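Local coordinates for cyclopenase asqI (Emericella nidulans, PDB 5YY3) that catalyses the zinc-dependent ring contraction of 4'-methoxycyclopenin to 4'-methoxyviridicatin, with release of methyl isocyanate, in aspoquinolone biosynthesis, at the interface of chains A and B and the interface of chains A and C. Numbering follows the deposited sequence. Chains: chain A/B/C, Uncharacterized protein AsqI.

Contact 1 and contact 3 belong to the same two-fold A–B interface, their C-alpha centres about 21 Å apart, and both receive the loop of chain B that runs through residues 155-165. Contact 2 lies on the separate two-fold A–C interface, about 28 Å from contact 1 and about 37 Å from contact 3, centre to centre of their C-alpha atoms. Contacts 1 and 2 both draw on the segment of chain A that follows helix 210-231, the helix that holds the zinc ligand A:His218. Chain A thus bridges B and C in the deposited tetramer, which may not be the biological assembly.

Contact 1: the interface of chains A and B. Residues chain A 172, 232, 448, 568, 645, 647; chain B 163-165.
A:Arg645 reaches B:Asp165 with CG anti to its backbone nitrogen (chi1 -174°) and a bend at chi3 (77°) that turns the NE side of the guanidinium toward the partner; the carboxylate arrives from the opposite direction. The grip is side-on and bidentate. NE of A:Arg645 donates to OD2 of B:Asp165 at 2.8 Å, and NH2 donates to OD1, also at 2.8 Å, which makes the pair a salt bridge. Both oxygens are met on their syn sides, and the two flat groups lie 29° apart, almost in one plane, so the paired bonds should limit rotation of the carboxylate. A:Trp232 probably helps position A:Arg645: its CZ3 sits 3.4 Å over the centre of one guanidinium face. OD2 of B:Asp165 also lies 2.8 Å from a water that meets the hydroxyl OG1 of A:Thr647. A:Val568 runs alongside the carboxylate in the opposite direction, its CG2 4.1 Å from CG of B:Asp165. The indole lies between the arginine and the chain B methyls, which approach its benzo rim obliquely from the other side: CE3 of A:Trp232 is 3.6 Å from CB of B:Ala164, and CH2 meets CG2 of B:Thr163. CD1 of A:Leu172 adds apolar cover to the alanine. In the hemocyanin-like fold, the chain B loop docks between residues following helix 210-231 and strand 636-644, beside 3-10 helix 171-173 and the end of strand 443-449.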
# COMPACT_ATOMS: atom_id res chain seq x y z
N LEU A 172 6.73 -2.65 10.22
CA LEU A 172 5.58 -3.29 10.85
C LEU A 172 6.01 -4.34 11.88
O LEU A 172 5.27 -4.62 12.84
CB LEU A 172 4.66 -3.92 9.79
CG LEU A 172 3.78 -2.94 9.00
CD1 LEU A 172 2.88 -3.68 8.00
CD2 LEU A 172 2.93 -2.06 9.94
N TRP A 232 3.19 -11.36 7.38
CA TRP A 232 2.67 -10.08 6.95
C TRP A 232 2.91 -9.86 5.46
O TRP A 232 2.67 -8.78 4.94
CB TRP A 232 3.29 -8.95 7.76
CG TRP A 232 3.00 -9.05 9.21
CD1 TRP A 232 3.83 -9.54 10.18
CD2 TRP A 232 1.79 -8.65 9.87
NE1 TRP A 232 3.21 -9.45 11.41
CE2 TRP A 232 1.96 -8.91 11.25
CE3 TRP A 232 0.58 -8.09 9.42
CZ2 TRP A 232 0.96 -8.63 12.19
CZ3 TRP A 232 -0.42 -7.81 10.37
CH2 TRP A 232 -0.22 -8.08 11.73
N LEU A 448 -2.82 -10.03 18.73
CA LEU A 448 -2.02 -8.83 18.86
C LEU A 448 -2.77 -7.91 19.80
O LEU A 448 -3.83 -7.42 19.46
CB LEU A 448 -1.78 -8.17 17.50
CG LEU A 448 -0.89 -9.07 16.62
CD1 LEU A 448 -1.24 -9.02 15.15
CD2 LEU A 448 0.59 -8.75 16.83
N VAL A 568 -4.73 -13.84 9.12
CA VAL A 568 -6.14 -13.74 9.54
C VAL A 568 -6.94 -14.94 9.04
O VAL A 568 -7.72 -15.54 9.79
CB VAL A 568 -6.78 -12.42 9.05
CG1 VAL A 568 -8.32 -12.43 9.29
CG2 VAL A 568 -6.13 -11.22 9.74
N ARG A 645 -4.32 -15.34 12.77
CA ARG A 645 -4.00 -14.07 13.40
C ARG A 645 -5.27 -13.35 13.83
O ARG A 645 -6.28 -13.38 13.13
CB ARG A 645 -3.20 -13.21 12.43
CG ARG A 645 -2.68 -11.94 13.00
CD ARG A 645 -1.73 -11.29 12.01
NE ARG A 645 -2.42 -10.63 10.92
CZ ARG A 645 -2.06 -10.74 9.64
NH1 ARG A 645 -1.03 -11.52 9.31
NH2 ARG A 645 -2.74 -10.09 8.70
N THR A 647 -6.68 -9.75 16.47
CA THR A 647 -6.37 -8.54 17.21
C THR A 647 -7.17 -8.47 18.53
O THR A 647 -8.38 -8.59 18.50
CB THR A 647 -6.68 -7.29 16.38
OG1 THR A 647 -6.02 -7.37 15.12
CG2 THR A 647 -6.21 -6.04 17.11
N THR B 163 -0.84 -1.92 13.26
CA THR B 163 -0.69 -3.21 12.59
C THR B 163 -1.24 -3.10 11.16
O THR B 163 -2.02 -2.21 10.87
CB THR B 163 -1.41 -4.30 13.45
OG1 THR B 163 -0.45 -5.08 14.17
CG2 THR B 163 -2.29 -5.18 12.66
N ALA B 164 -0.83 -3.98 10.25
CA ALA B 164 -1.37 -3.95 8.89
C ALA B 164 -2.88 -4.14 8.91
O ALA B 164 -3.59 -3.66 8.03
CB ALA B 164 -0.70 -5.00 8.00
N ASP B 165 -3.37 -4.86 9.91
CA ASP B 165 -4.79 -5.10 10.04
C ASP B 165 -5.52 -3.84 10.51
O ASP B 165 -6.69 -3.69 10.23
CB ASP B 165 -5.06 -6.26 11.02
CG ASP B 165 -4.43 -7.58 10.57
OD1 ASP B 165 -4.20 -7.77 9.35
OD2 ASP B 165 -4.19 -8.46 11.44
O HOH W 1 -6.14 -9.30 13.30

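Contact 2: the interface of chains A and C. Residues chain A 239, 241, 398, 402, 405; chain C 238, 241-242.
C:Gln242 inserts its side chain against helix 391-410 of A and the loop bearing A:Pro239 and A:Asn241, in this hemocyanin-like member of the tyrosinase family. Packing is led by A:Tyr402, whose ring and the glutamine amide are turned 8° from parallel, the two side chains running in opposite directions; CD1 of A:Tyr402 lies 3.7 Å from CD of C:Gln242. With CG beside the backbone N (chi1 -53°) and the chain extended beyond it, the glutamine lays CG and its amide over one face of the ring, on its CD1–CE1 side. As the amide is modelled, CG of A:Pro239 comes to 3.6 Å from NE2 of C:Gln242, and CD of A:Arg405 flanks OE1. Among direct polar pairs, ND2 of A:Asn241 stands 3.0 Å from NE2 of C:Gln242. Both atoms are donors, so the amide orientations are doubtful; turning one amide over could allow a hydrogen bond. Waters carry other polar links. One joins the phenol OH of A:Tyr402, at 2.7 Å, to the backbone O of C:Asn241, at 2.9 Å. Another lies 3.0 Å from the atom modelled as OE1 of C:Gln242 and 3.3 Å from the carbonyl O of A:Lys398, with a weak link to NE of A:Arg405.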
# COMPACT_ATOMS: atom_id res chain seq x y z
N PRO A 239 20.66 -10.74 3.60
CA PRO A 239 21.77 -10.91 4.55
C PRO A 239 22.85 -9.89 4.32
O PRO A 239 22.97 -9.36 3.21
CB PRO A 239 22.27 -12.33 4.26
CG PRO A 239 21.83 -12.61 2.86
CD PRO A 239 20.54 -11.87 2.65
N ASN A 241 25.84 -10.01 3.55
CA ASN A 241 26.92 -10.81 2.96
C ASN A 241 27.95 -9.94 2.24
O ASN A 241 29.14 -10.28 2.21
CB ASN A 241 26.35 -11.85 2.00
CG ASN A 241 25.71 -13.04 2.73
OD1 ASN A 241 26.10 -13.38 3.85
ND2 ASN A 241 24.71 -13.65 2.11
N LYS A 398 21.54 -12.89 9.89
CA LYS A 398 21.33 -13.79 8.75
C LYS A 398 22.66 -14.06 8.03
O LYS A 398 22.83 -15.12 7.44
CB LYS A 398 20.29 -13.25 7.76
CG LYS A 398 19.99 -14.28 6.66
CD LYS A 398 18.70 -13.99 5.91
CE LYS A 398 18.58 -14.85 4.65
NZ LYS A 398 17.38 -14.48 3.82
N TYR A 402 24.56 -17.73 7.38
CA TYR A 402 25.15 -18.19 6.11
C TYR A 402 26.31 -19.15 6.35
O TYR A 402 26.44 -20.17 5.66
CB TYR A 402 25.60 -16.99 5.26
CG TYR A 402 26.26 -17.36 3.96
CD1 TYR A 402 25.67 -18.27 3.10
CD2 TYR A 402 27.48 -16.79 3.59
CE1 TYR A 402 26.28 -18.63 1.90
CE2 TYR A 402 28.09 -17.13 2.38
CZ TYR A 402 27.49 -18.05 1.54
OH TYR A 402 28.08 -18.40 0.35
N ARG A 405 24.85 -22.42 6.99
CA ARG A 405 24.39 -23.08 5.77
C ARG A 405 25.54 -23.74 5.01
O ARG A 405 25.39 -24.87 4.52
CB ARG A 405 23.68 -22.08 4.85
CG ARG A 405 22.41 -21.51 5.45
CD ARG A 405 21.74 -20.51 4.50
NE ARG A 405 20.48 -20.04 5.06
CZ ARG A 405 19.32 -20.61 4.81
NH1 ARG A 405 19.28 -21.67 4.02
NH2 ARG A 405 18.21 -20.14 5.36
N ARG C 238 17.93 -8.49 -3.87
CA ARG C 238 18.69 -9.49 -3.13
C ARG C 238 19.49 -10.33 -4.11
O ARG C 238 18.92 -11.03 -4.94
CB ARG C 238 17.78 -10.39 -2.29
CG ARG C 238 18.55 -11.25 -1.25
CD ARG C 238 17.70 -12.43 -0.72
NE ARG C 238 16.31 -12.02 -0.63
CZ ARG C 238 15.26 -12.79 -0.87
NH1 ARG C 238 15.39 -14.06 -1.22
NH2 ARG C 238 14.05 -12.26 -0.75
N ASN C 241 23.29 -14.88 -4.08
CA ASN C 241 24.58 -15.28 -3.51
C ASN C 241 24.51 -16.63 -2.80
O ASN C 241 25.48 -17.39 -2.79
CB ASN C 241 25.11 -14.21 -2.55
CG ASN C 241 25.67 -12.99 -3.28
OD1 ASN C 241 26.15 -13.09 -4.40
ND2 ASN C 241 25.59 -11.82 -2.64
N GLN C 242 23.35 -16.91 -2.20
CA GLN C 242 23.06 -18.18 -1.56
C GLN C 242 22.19 -19.03 -2.51
O GLN C 242 21.07 -18.65 -2.84
CB GLN C 242 22.37 -17.95 -0.20
CG GLN C 242 23.14 -16.98 0.74
CD GLN C 242 22.46 -16.75 2.12
OE1 GLN C 242 21.34 -17.24 2.38
NE2 GLN C 242 23.13 -15.99 2.99
O HOH W 2 21.59 -17.31 5.36
O HOH W 3 27.96 -16.49 -1.63

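Contact 3: the interface of chains A and B. Residues chain A 452, 454-455, 541; chain B 155-157.
The 3-10 helix 453-455 of chain A, with the preceding loop residue A:Ala452 and the 3-10 helix 540-542, meets an irregular stretch of chain B at residues 155-157. The chain A elements belong to the part of the hemocyanin-like fold that matches the Ig-like family, and the two-fold repeats the contact with the chains exchanged. A:Asn454 uses both ends of its amide. OD1 of A:Asn454 accepts the backbone N of B:Val157 at 3.0 Å, and ND2 donates to OD1 of B:Asn156 at 3.2 Å. The side chain takes the position between backbone N and carbonyl carbon (chi1 55°), from which the amide reaches backbone and side chain of neighbouring residues at once. Both donors come from above the acceptor's carbonyl plane, off the lone pairs, yet OD1 of B:Asn156 lies in the amide plane of A:Asn454. The two asparagine side chains cross at about a right angle, their amide planes 59° apart, and the bonds probably limit the turn of both amides. B:Asn156 also reaches two aromatic rings, its OD1 sitting at the CE1 edge of A:Phe455, in the ring plane. Within chain A, CD1 of A:Tyr541 lies over one face of A:Phe455 near the rim, 3.6 Å above the plane, and may help to hold the edge toward chain B. On the other branch of the B:Asn156 amide, ND2 lies 3.8 Å from CE2 of A:Tyr541, the ring and amide planes almost perpendicular.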
# COMPACT_ATOMS: atom_id res chain seq x y z
N ALA A 452 3.13 -2.53 25.70
CA ALA A 452 3.39 -1.83 26.94
C ALA A 452 4.49 -0.79 26.70
O ALA A 452 5.68 -1.12 26.70
CB ALA A 452 3.77 -2.82 28.03
N ASN A 454 5.70 1.68 28.41
CA ASN A 454 6.65 1.86 29.51
C ASN A 454 7.74 0.77 29.53
O ASN A 454 8.81 0.98 30.09
CB ASN A 454 5.92 1.88 30.86
CG ASN A 454 5.05 0.66 31.07
OD1 ASN A 454 4.27 0.28 30.20
ND2 ASN A 454 5.20 0.01 32.23
N PHE A 455 7.45 -0.39 28.94
CA PHE A 455 8.44 -1.45 28.75
C PHE A 455 9.10 -1.39 27.36
O PHE A 455 9.59 -2.42 26.86
CB PHE A 455 7.81 -2.83 28.95
CG PHE A 455 7.58 -3.21 30.39
CD1 PHE A 455 6.44 -2.79 31.07
CD2 PHE A 455 8.49 -4.02 31.07
CE1 PHE A 455 6.22 -3.16 32.39
CE2 PHE A 455 8.26 -4.40 32.39
CZ PHE A 455 7.13 -3.96 33.05
N TYR A 541 6.60 -9.82 30.55
CA TYR A 541 7.37 -8.84 31.31
C TYR A 541 8.10 -9.48 32.50
O TYR A 541 8.26 -8.86 33.56
CB TYR A 541 6.46 -7.70 31.76
CG TYR A 541 5.65 -7.19 30.59
CD1 TYR A 541 6.27 -6.53 29.52
CD2 TYR A 541 4.28 -7.42 30.50
CE1 TYR A 541 5.55 -6.10 28.42
CE2 TYR A 541 3.55 -6.99 29.41
CZ TYR A 541 4.19 -6.33 28.37
OH TYR A 541 3.47 -5.91 27.29
N ALA B 155 -1.28 -0.12 35.76
CA ALA B 155 0.15 -0.23 36.02
C ALA B 155 0.96 -0.02 34.74
O ALA B 155 1.88 0.81 34.69
CB ALA B 155 0.48 -1.60 36.65
N ASN B 156 0.62 -0.78 33.69
CA ASN B 156 1.31 -0.66 32.41
C ASN B 156 0.64 0.34 31.49
O ASN B 156 -0.59 0.46 31.48
CB ASN B 156 1.40 -2.02 31.72
CG ASN B 156 2.54 -2.87 32.27
OD1 ASN B 156 3.27 -2.43 33.16
ND2 ASN B 156 2.67 -4.09 31.75
N VAL B 157 1.45 1.08 30.74
CA VAL B 157 0.91 2.06 29.81
C VAL B 157 0.70 1.39 28.46
O VAL B 157 1.66 1.01 27.78
CB VAL B 157 1.84 3.28 29.68
CG1 VAL B 157 1.17 4.37 28.85
CG2 VAL B 157 2.21 3.80 31.07